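Aldehyde reductase YahK (Escherichia coli, PDB 1UUF) catalyses the NADPH-dependent reduction of a wide range of aldehydes to the corresponding alcohols, as a zinc-dependent enzyme holding two zinc ions per subunit. Local coordinates at residues Glu157-Arg162 and Gly315-Thr320; Lys196-Val201 and Phe258-Asn263; Val59-Leu64 and Glu349-Gly354. One frame throughout, in Å; residues are numbered along the deposited sequence.

Interaction 1. Residues Glu157-Arg162 and Gly315-Thr320; sequences ERYVLR and GGIPET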
loop_
_atom_site.group_PDB
_atom_site.type_symbol
_atom_site.label_atom_id
_atom_site.label_comp_id
_atom_site.label_asym_id
_atom_site.label_seq_id
_atom_site.Cartn_x
_atom_site.Cartn_y
_atom_site.Cartn_z
ATOM N N GLU A 157 -5.766 -13.866 -31.241
ATOM C CA GLU A 157 -6.745 -12.779 -31.176
ATOM C C GLU A 157 -7.167 -12.315 -29.786
ATOM O O GLU A 157 -7.637 -11.188 -29.638
ATOM C CB GLU A 157 -8.003 -13.111 -31.991
ATOM C CG GLU A 157 -8.901 -14.175 -31.395
ATOM C CD GLU A 157 -10.308 -14.127 -31.976
ATOM O OE1 GLU A 157 -11.063 -15.103 -31.790
ATOM O OE2 GLU A 157 -10.662 -13.110 -32.611
ATOM N N ARG A 158 -7.005 -13.154 -28.769
ATOM C CA ARG A 158 -7.394 -12.738 -27.423
ATOM C C ARG A 158 -6.545 -11.564 -26.946
ATOM O O ARG A 158 -6.976 -10.770 -26.105
ATOM C CB ARG A 158 -7.256 -13.896 -26.425
ATOM C CG ARG A 158 -7.410 -13.465 -24.958
ATOM C CD ARG A 158 -7.522 -14.656 -24.016
ATOM N NE ARG A 158 -7.626 -14.246 -22.617
ATOM C CZ ARG A 158 -8.001 -15.052 -21.628
ATOM N NH1 ARG A 158 -8.313 -16.317 -21.885
ATOM N NH2 ARG A 158 -8.070 -14.597 -20.383
ATOM N N TYR A 159 -5.345 -11.440 -27.503
ATOM C CA TYR A 159 -4.439 -10.379 -27.088
ATOM C C TYR A 159 -4.282 -9.242 -28.085
ATOM O O TYR A 159 -3.404 -8.393 -27.934
ATOM C CB TYR A 159 -3.083 -10.997 -26.746
ATOM C CG TYR A 159 -3.234 -12.171 -25.807
ATOM C CD1 TYR A 159 -3.504 -13.453 -26.297
ATOM C CD2 TYR A 159 -3.209 -11.987 -24.426
ATOM C CE1 TYR A 159 -3.753 -14.516 -25.428
ATOM C CE2 TYR A 159 -3.457 -13.040 -23.553
ATOM C CZ TYR A 159 -3.729 -14.300 -24.059
ATOM O OH TYR A 159 -3.994 -15.334 -23.193
ATOM N N VAL A 160 -5.136 -9.225 -29.101
ATOM C CA VAL A 160 -5.097 -8.169 -30.105
ATOM C C VAL A 160 -6.232 -7.206 -29.784
ATOM O O VAL A 160 -7.350 -7.637 -29.507
ATOM C CB VAL A 160 -5.292 -8.738 -31.526
ATOM C CG1 VAL A 160 -5.343 -7.600 -32.546
ATOM C CG2 VAL A 160 -4.145 -9.688 -31.860
ATOM N N LEU A 161 -5.935 -5.911 -29.821
ATOM C CA LEU A 161 -6.919 -4.870 -29.514
ATOM C C LEU A 161 -7.430 -4.189 -30.774
ATOM O O LEU A 161 -6.727 -4.125 -31.774
ATOM C CB LEU A 161 -6.292 -3.804 -28.609
ATOM C CG LEU A 161 -5.807 -4.169 -27.202
ATOM C CD1 LEU A 161 -6.949 -4.783 -26.414
ATOM C CD2 LEU A 161 -4.628 -5.129 -27.280
ATOM N N ARG A 162 -8.653 -3.667 -30.713
ATOM C CA ARG A 162 -9.240 -2.975 -31.855
ATOM C C ARG A 162 -9.077 -1.465 -31.679
ATOM O O ARG A 162 -9.422 -0.921 -30.629
ATOM C CB ARG A 162 -10.732 -3.313 -31.966
ATOM C CG ARG A 162 -11.435 -2.720 -33.188
ATOM C CD ARG A 162 -10.890 -3.317 -34.482
ATOM N NE ARG A 162 -11.597 -2.832 -35.666
ATOM C CZ ARG A 162 -12.840 -3.176 -35.992
ATOM N NH1 ARG A 162 -13.526 -4.013 -35.226
ATOM N NH2 ARG A 162 -13.403 -2.674 -37.085
ATOM N N GLY A 315 -1.798 -3.423 -17.950
ATOM C CA GLY A 315 -3.182 -3.733 -17.649
ATOM C C GLY A 315 -3.578 -4.996 -18.384
ATOM O O GLY A 315 -2.859 -5.435 -19.277
ATOM N N GLY A 316 -4.703 -5.590 -18.000
ATOM C CA GLY A 316 -5.167 -6.794 -18.668
ATOM C C GLY A 316 -5.706 -6.421 -20.035
ATOM O O GLY A 316 -5.827 -5.236 -20.351
ATOM N N ILE A 317 -6.049 -7.411 -20.853
ATOM C CA ILE A 317 -6.544 -7.096 -22.186
ATOM C C ILE A 317 -7.889 -6.364 -22.180
ATOM O O ILE A 317 -8.043 -5.344 -22.855
ATOM C CB ILE A 317 -6.641 -8.358 -23.070
ATOM C CG1 ILE A 317 -5.273 -9.052 -23.137
ATOM C CG2 ILE A 317 -7.061 -7.969 -24.486
ATOM C CD1 ILE A 317 -4.171 -8.208 -23.767
ATOM N N PRO A 318 -8.879 -6.868 -21.422
ATOM C CA PRO A 318 -10.176 -6.185 -21.397
ATOM C C PRO A 318 -10.065 -4.694 -21.081
ATOM O O PRO A 318 -10.714 -3.870 -21.726
ATOM C CB PRO A 318 -10.944 -6.948 -20.324
ATOM C CG PRO A 318 -10.417 -8.335 -20.477
ATOM C CD PRO A 318 -8.930 -8.112 -20.633
ATOM N N GLU A 319 -9.245 -4.344 -20.094
ATOM C CA GLU A 319 -9.099 -2.938 -19.734
ATOM C C GLU A 319 -8.331 -2.157 -20.789
ATOM O O GLU A 319 -8.571 -0.966 -20.977
ATOM C CB GLU A 319 -8.405 -2.786 -18.380
ATOM C CG GLU A 319 -8.316 -1.336 -17.927
ATOM C CD GLU A 319 -7.857 -1.201 -16.493
ATOM O OE1 GLU A 319 -6.809 -1.783 -16.151
ATOM O OE2 GLU A 319 -8.545 -0.509 -15.710
ATOM N N THR A 320 -7.397 -2.816 -21.468
ATOM C CA THR A 320 -6.639 -2.150 -22.516
ATOM C C THR A 320 -7.628 -1.783 -23.623
ATOM O O THR A 320 -7.539 -0.714 -24.212
ATOM C CB THR A 320 -5.526 -3.065 -23.081
ATOM O OG1 THR A 320 -4.680 -3.492 -22.007
ATOM C CG2 THR A 320 -4.666 -2.311 -24.094
#
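Thr-320, whose methyl CG2 rests 3.8 Å from Leu-161 CG, turns its two donors back on a single acceptor, Gly-316 O. The hydroxyl OG1 lies 2.7 Å from Gly-316 O and stands 39° out of the carbonyl plane, while the backbone Thr-320 N, at 3.1 Å from the same Gly-316 O, arrives from the opposite face of that plane. Gripped twice, this carbonyl fixes the rotation of the threonine: with OG1 beside its own backbone N (chi1 -56°), CG2 is swung to the side where Leu-161 waits, and the two side chains meet at about a right angle.

Gly-316 is the N-cap of helix 317-330, and the next residue, Ile-317, carries most of the meeting. Its CG2 branch presses on Arg-158 O at 3.2 Å, a tight van der Waals approach, and also touches Leu-161 CD1 at 3.7 Å. The other branch runs crosswise to Tyr-159, with CG1 3.8 Å from ring atom CD2. That ring has Arg-158 CG over one face, toward its rim, and its hydroxyl is hydrogen-bonded to Ser-112 OG. Outside both segments, Glu-124 spans the gap: one carboxylate oxygen forms a salt bridge with Arg-158 NH2, the other accepts a hydrogen bond from Ile-317 N in the first turn of the helix.

The example illustrates a division of labour. Residues 157-162, from the GroES-like domain, meet the start of the helix that follows the last strand of the Rossmann sheet, and no hydrogen bond joins the two segments directly. Between the segments themselves the contact is apolar; the polar links come from neighbours, Glu-124 and Gln-321, the latter accepting from Arg-162 N, and the partial positive charge of the helix start would probably stabilise the Glu-124 carboxylate.

Interaction 2. Residues Lys196-Val201 and Phe258-Asn263; sequences KKVGVV and FDFILN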
loop_
_atom_site.group_PDB
_atom_site.type_symbol
_atom_site.label_atom_id
_atom_site.label_comp_id
_atom_site.label_asym_id
_atom_site.label_seq_id
_atom_site.Cartn_x
_atom_site.Cartn_y
_atom_site.Cartn_z
ATOM N N LYS A 196 -12.234 13.799 -6.999
ATOM C CA LYS A 196 -10.991 13.223 -6.500
ATOM C C LYS A 196 -9.818 14.117 -6.862
ATOM O O LYS A 196 -9.763 14.656 -7.965
ATOM C CB LYS A 196 -10.747 11.844 -7.119
ATOM C CG LYS A 196 -11.858 10.833 -6.890
ATOM C CD LYS A 196 -12.084 10.578 -5.411
ATOM C CE LYS A 196 -13.050 9.422 -5.201
ATOM N NZ LYS A 196 -12.467 8.142 -5.682
ATOM N N LYS A 197 -8.882 14.269 -5.930
ATOM C CA LYS A 197 -7.693 15.067 -6.179
ATOM C C LYS A 197 -6.600 14.047 -6.471
ATOM O O LYS A 197 -6.224 13.259 -5.602
ATOM C CB LYS A 197 -7.331 15.908 -4.955
ATOM C CG LYS A 197 -6.164 16.848 -5.214
ATOM C CD LYS A 197 -5.887 17.766 -4.038
ATOM C CE LYS A 197 -4.724 18.695 -4.360
ATOM N NZ LYS A 197 -4.376 19.598 -3.225
ATOM N N VAL A 198 -6.105 14.056 -7.703
ATOM C CA VAL A 198 -5.100 13.097 -8.130
ATOM C C VAL A 198 -3.783 13.739 -8.522
ATOM O O VAL A 198 -3.753 14.743 -9.236
ATOM C CB VAL A 198 -5.616 12.285 -9.331
ATOM C CG1 VAL A 198 -4.555 11.293 -9.796
ATOM C CG2 VAL A 198 -6.902 11.571 -8.951
ATOM N N GLY A 199 -2.693 13.152 -8.048
ATOM C CA GLY A 199 -1.389 13.677 -8.384
ATOM C C GLY A 199 -0.692 12.770 -9.373
ATOM O O GLY A 199 -0.892 11.554 -9.371
ATOM N N VAL A 200 0.101 13.368 -10.249
ATOM C CA VAL A 200 0.862 12.603 -11.224
ATOM C C VAL A 200 2.287 13.106 -11.093
ATOM O O VAL A 200 2.555 14.290 -11.308
ATOM C CB VAL A 200 0.360 12.828 -12.661
ATOM C CG1 VAL A 200 1.277 12.105 -13.647
ATOM C CG2 VAL A 200 -1.066 12.299 -12.801
ATOM N N VAL A 201 3.196 12.210 -10.720
ATOM C CA VAL A 201 4.591 12.578 -10.543
ATOM C C VAL A 201 5.387 12.191 -11.779
ATOM O O VAL A 201 5.381 11.033 -12.189
ATOM C CB VAL A 201 5.210 11.873 -9.317
ATOM C CG1 VAL A 201 6.607 12.413 -9.062
ATOM C CG2 VAL A 201 4.328 12.078 -8.096
ATOM N N PHE A 258 -4.376 14.584 -1.118
ATOM C CA PHE A 258 -4.578 13.704 -2.265
ATOM C C PHE A 258 -5.285 12.392 -1.986
ATOM O O PHE A 258 -4.997 11.708 -1.010
ATOM C CB PHE A 258 -3.246 13.383 -2.943
ATOM C CG PHE A 258 -2.677 14.521 -3.731
ATOM C CD1 PHE A 258 -1.841 15.451 -3.127
ATOM C CD2 PHE A 258 -2.989 14.670 -5.078
ATOM C CE1 PHE A 258 -1.319 16.516 -3.854
ATOM C CE2 PHE A 258 -2.477 15.730 -5.814
ATOM C CZ PHE A 258 -1.636 16.657 -5.200
ATOM N N ASP A 259 -6.208 12.042 -2.872
ATOM C CA ASP A 259 -6.934 10.790 -2.755
ATOM C C ASP A 259 -6.034 9.707 -3.317
ATOM O O ASP A 259 -5.968 8.593 -2.796
ATOM C CB ASP A 259 -8.219 10.842 -3.580
ATOM C CG ASP A 259 -9.255 11.773 -2.990
ATOM O OD1 ASP A 259 -9.886 11.396 -1.979
ATOM O OD2 ASP A 259 -9.431 12.884 -3.532
ATOM N N PHE A 260 -5.324 10.061 -4.382
ATOM C CA PHE A 260 -4.455 9.116 -5.061
ATOM C C PHE A 260 -3.299 9.834 -5.753
ATOM O O PHE A 260 -3.467 10.926 -6.289
ATOM C CB PHE A 260 -5.290 8.352 -6.092
ATOM C CG PHE A 260 -4.499 7.405 -6.945
ATOM C CD1 PHE A 260 -3.830 6.327 -6.378
ATOM C CD2 PHE A 260 -4.436 7.585 -8.325
ATOM C CE1 PHE A 260 -3.108 5.438 -7.174
ATOM C CE2 PHE A 260 -3.719 6.704 -9.129
ATOM C CZ PHE A 260 -3.053 5.627 -8.550
ATOM N N ILE A 261 -2.122 9.224 -5.720
ATOM C CA ILE A 261 -0.964 9.794 -6.385
ATOM C C ILE A 261 -0.337 8.724 -7.263
ATOM O O ILE A 261 0.016 7.649 -6.788
ATOM C CB ILE A 261 0.099 10.298 -5.387
ATOM C CG1 ILE A 261 -0.436 11.520 -4.635
ATOM C CG2 ILE A 261 1.371 10.693 -6.139
ATOM C CD1 ILE A 261 0.523 12.078 -3.608
ATOM N N LEU A 262 -0.214 9.030 -8.549
ATOM C CA LEU A 262 0.386 8.107 -9.504
ATOM C C LEU A 262 1.820 8.574 -9.747
ATOM O O LEU A 262 2.041 9.626 -10.340
ATOM C CB LEU A 262 -0.404 8.133 -10.817
ATOM C CG LEU A 262 0.101 7.204 -11.921
ATOM C CD1 LEU A 262 -0.031 5.754 -11.473
ATOM C CD2 LEU A 262 -0.696 7.454 -13.188
ATOM N N ASN A 263 2.793 7.803 -9.270
ATOM C CA ASN A 263 4.196 8.179 -9.440
ATOM C C ASN A 263 4.795 7.418 -10.621
ATOM O O ASN A 263 4.940 6.199 -10.566
ATOM C CB ASN A 263 4.960 7.889 -8.143
ATOM C CG ASN A 263 6.322 8.556 -8.104
ATOM O OD1 ASN A 263 6.777 9.015 -7.050
ATOM N ND2 ASN A 263 6.983 8.607 -9.247
#
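Lys-197 and Asp-259 open this strand pair with a reciprocal exchange: Lys-197 N gives a nearly straight bond (171°) to the anti lone pair of Asp-259 OD2 at 2.8 Å, and Asp-259 N returns one to Lys-197 O at 3.0 Å. The other carboxylate oxygen, OD1, is satisfied by a salt bridge to Lys-279. Farther along, the pairing becomes purely backbone. Gly-199 turns both its N-H and its carbonyl to strand 258-263, N bound to Phe-260 O at 2.9 Å and O accepting from Leu-262 N at 2.7 Å; Val-201 N then reaches Leu-262 O at 2.9 Å. Val-198 and Val-200 bond instead to strand 220-225 on the far side.

Lys-197 extends over one face of the Phe-258 ring, CE 4.0 Å from the centroid, and the ammonium adds a cation-pi contact while bonding to Ser-257 and His-254. The same ring brings CD2 to 3.3 Å from Gly-199 N, a fit allowed because the glycine has no side chain. On the face of the sheet that carries Val-198 and Phe-260, the two side chains lie side by side, pointing the same way.

Two parallel strands, 14° apart in direction, form the centre of the six-stranded parallel sheet, order 3-2-1-4-5-6, of a Rossmann fold, the nucleotide-binding fold of this dehydrogenase family.

Interaction 3. Residues Val59-Leu64 and Glu349-Gly354; sequences VCHSDL and ERMLRG. With ZN (zinc ion), chain C.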
loop_
_atom_site.group_PDB
_atom_site.type_symbol
_atom_site.label_atom_id
_atom_site.label_comp_id
_atom_site.label_asym_id
_atom_site.label_seq_id
_atom_site.Cartn_x
_atom_site.Cartn_y
_atom_site.Cartn_z
ATOM N N VAL A 59 8.294 3.751 -28.706
ATOM C CA VAL A 59 9.543 3.366 -28.063
ATOM C C VAL A 59 9.380 3.550 -26.557
ATOM O O VAL A 59 9.152 4.660 -26.073
ATOM C CB VAL A 59 10.714 4.219 -28.588
ATOM C CG1 VAL A 59 12.017 3.785 -27.928
ATOM C CG2 VAL A 59 10.812 4.073 -30.110
ATOM N N CYS A 60 9.490 2.443 -25.828
ATOM C CA CYS A 60 9.318 2.435 -24.375
ATOM C C CYS A 60 10.649 2.260 -23.652
ATOM O O CYS A 60 11.582 1.664 -24.190
ATOM C CB CYS A 60 8.371 1.296 -23.979
ATOM S SG CYS A 60 8.079 1.133 -22.200
ATOM N N HIS A 61 10.741 2.783 -22.435
ATOM C CA HIS A 61 11.971 2.639 -21.671
ATOM C C HIS A 61 12.282 1.165 -21.427
ATOM O O HIS A 61 13.439 0.793 -21.228
ATOM C CB HIS A 61 11.880 3.388 -20.339
ATOM C CG HIS A 61 12.261 4.833 -20.433
ATOM N ND1 HIS A 61 11.424 5.795 -20.957
ATOM C CD2 HIS A 61 13.410 5.473 -20.104
ATOM C CE1 HIS A 61 12.040 6.965 -20.946
ATOM N NE2 HIS A 61 13.246 6.796 -20.434
ATOM N N SER A 62 11.257 0.319 -21.446
ATOM C CA SER A 62 11.493 -1.102 -21.242
ATOM C C SER A 62 12.279 -1.689 -22.407
ATOM O O SER A 62 13.001 -2.676 -22.239
ATOM C CB SER A 62 10.172 -1.858 -21.066
ATOM O OG SER A 62 9.592 -1.559 -19.805
ATOM N N ASP A 63 12.145 -1.085 -23.587
ATOM C CA ASP A 63 12.870 -1.563 -24.763
ATOM C C ASP A 63 14.354 -1.296 -24.535
ATOM O O ASP A 63 15.200 -2.164 -24.741
ATOM C CB ASP A 63 12.444 -0.817 -26.033
ATOM C CG ASP A 63 10.969 -0.974 -26.352
ATOM O OD1 ASP A 63 10.345 -1.955 -25.894
ATOM O OD2 ASP A 63 10.441 -0.114 -27.090
ATOM N N LEU A 64 14.646 -0.071 -24.113
ATOM C CA LEU A 64 16.007 0.367 -23.847
ATOM C C LEU A 64 16.647 -0.524 -22.788
ATOM O O LEU A 64 17.737 -1.061 -22.987
ATOM C CB LEU A 64 15.981 1.825 -23.380
ATOM C CG LEU A 64 17.288 2.587 -23.158
ATOM C CD1 LEU A 64 16.980 4.077 -23.110
ATOM C CD2 LEU A 64 17.960 2.132 -21.870
ATOM N N GLU A 349 19.102 7.601 -26.429
ATOM C CA GLU A 349 19.951 8.613 -25.809
ATOM C C GLU A 349 19.128 9.809 -25.347
ATOM O O GLU A 349 19.278 10.279 -24.219
ATOM C CB GLU A 349 21.027 9.073 -26.795
ATOM C CG GLU A 349 21.824 7.938 -27.425
ATOM C CD GLU A 349 22.594 7.111 -26.408
ATOM O OE1 GLU A 349 23.192 6.090 -26.807
ATOM O OE2 GLU A 349 22.608 7.481 -25.214
ATOM N N ARG A 350 18.250 10.295 -26.219
ATOM C CA ARG A 350 17.407 11.436 -25.888
ATOM C C ARG A 350 16.409 11.099 -24.781
ATOM O O ARG A 350 16.125 11.929 -23.919
ATOM C CB ARG A 350 16.671 11.922 -27.140
ATOM C CG ARG A 350 17.589 12.552 -28.182
ATOM C CD ARG A 350 16.822 13.004 -29.414
ATOM N NE ARG A 350 15.717 13.897 -29.072
ATOM C CZ ARG A 350 14.781 14.288 -29.929
ATOM N NH1 ARG A 350 14.816 13.870 -31.189
ATOM N NH2 ARG A 350 13.798 15.081 -29.523
ATOM N N MET A 351 15.881 9.879 -24.807
ATOM C CA MET A 351 14.923 9.449 -23.796
ATOM C C MET A 351 15.531 9.515 -22.401
ATOM O O MET A 351 14.864 9.897 -21.438
ATOM C CB MET A 351 14.464 8.019 -24.080
ATOM C CG MET A 351 13.577 7.891 -25.301
ATOM S SD MET A 351 13.239 6.177 -25.705
ATOM C CE MET A 351 12.319 5.667 -24.247
ATOM N N LEU A 352 16.800 9.138 -22.302
ATOM C CA LEU A 352 17.506 9.146 -21.026
ATOM C C LEU A 352 17.678 10.560 -20.479
ATOM O O LEU A 352 17.884 10.751 -19.280
ATOM C CB LEU A 352 18.872 8.477 -21.185
ATOM C CG LEU A 352 18.833 6.972 -21.473
ATOM C CD1 LEU A 352 20.236 6.452 -21.730
ATOM C CD2 LEU A 352 18.198 6.249 -20.296
ATOM N N ARG A 353 17.590 11.547 -21.363
ATOM C CA ARG A 353 17.734 12.939 -20.960
ATOM C C ARG A 353 16.367 13.603 -20.885
ATOM O O ARG A 353 16.261 14.786 -20.560
ATOM C CB ARG A 353 18.606 13.697 -21.963
ATOM C CG ARG A 353 19.970 13.079 -22.209
ATOM C CD ARG A 353 20.753 13.900 -23.219
ATOM N NE ARG A 353 19.974 14.143 -24.431
ATOM C CZ ARG A 353 20.408 14.840 -25.476
ATOM N NH1 ARG A 353 19.626 15.007 -26.534
ATOM N NH2 ARG A 353 21.626 15.368 -25.468
ATOM N N GLY A 354 15.323 12.836 -21.185
ATOM C CA GLY A 354 13.977 13.379 -21.161
ATOM C C GLY A 354 13.819 14.408 -22.263
ATOM O O GLY A 354 13.017 15.336 -22.156
HETATM ZN ZN ZN C . 6.503 -0.636 -22.113
HETATM O O HOH W 1 6.955 -1.591 -20.080
#
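His-61 and Met-351 bring two helix ends together, the first turn of helix 61-68 facing the last turn of helix 344-352, with CA atoms 7.7 Å apart. Their side chains meet tip to tip: the methyl CE of Met-351 stands over one face of the imidazole, 3.7 Å from its centroid and 3.4 Å from His-61 ND1. The bend at the end of the methionine chain (chi3 64°) lays that methyl on the ring while SD packs against Val-59 CG1 at 3.5 Å. An alanine in place of His-61 would probably leave the Met-351 methyl without the ring face it rests on, and free to turn.

Cys-60, just before, is both N-cap and a ligand of the catalytic zinc, with SG 2.4 Å from the metal. It forms a capping box with Asp-63, whose OD2 takes the Cys-60 N-H from well above the carboxylate plane, and SG itself accepts from Ser-62 N. His-82, Cys-178 and a water complete the zinc site; that water also hydrogen-bonds to Ser-62 OG at 2.7 Å. At the opposing end, Gly-354 closes helix 344-352 in a Schellman motif, its phi of 67° being one that favours glycine. Nearer the surface, Leu-64 CD1 wedges against Leu-352 CD2 at 3.8 Å.

The three contacts lie at the corners of a nearly equilateral triangle, their centres 24 to 26 Å apart and their nearest atoms about 11 to 12 Å apart, so none touches another. Along the chain they are nested: interaction 2 inside the loop closed by interaction 1, and both inside that of interaction 3. Interaction 3 holds a catalytic zinc ligand, whereas the Arg-158 side chain of interaction 1 lies about 7 Å from a bound zinc, beside Cys-119 of the four-cysteine site; interaction 2 is away from both. Helix 176-189 relates all three: it touches Thr-320, packs under Val-198 and Leu-262, and supplies Cys-178 to the zinc bound by Cys-60.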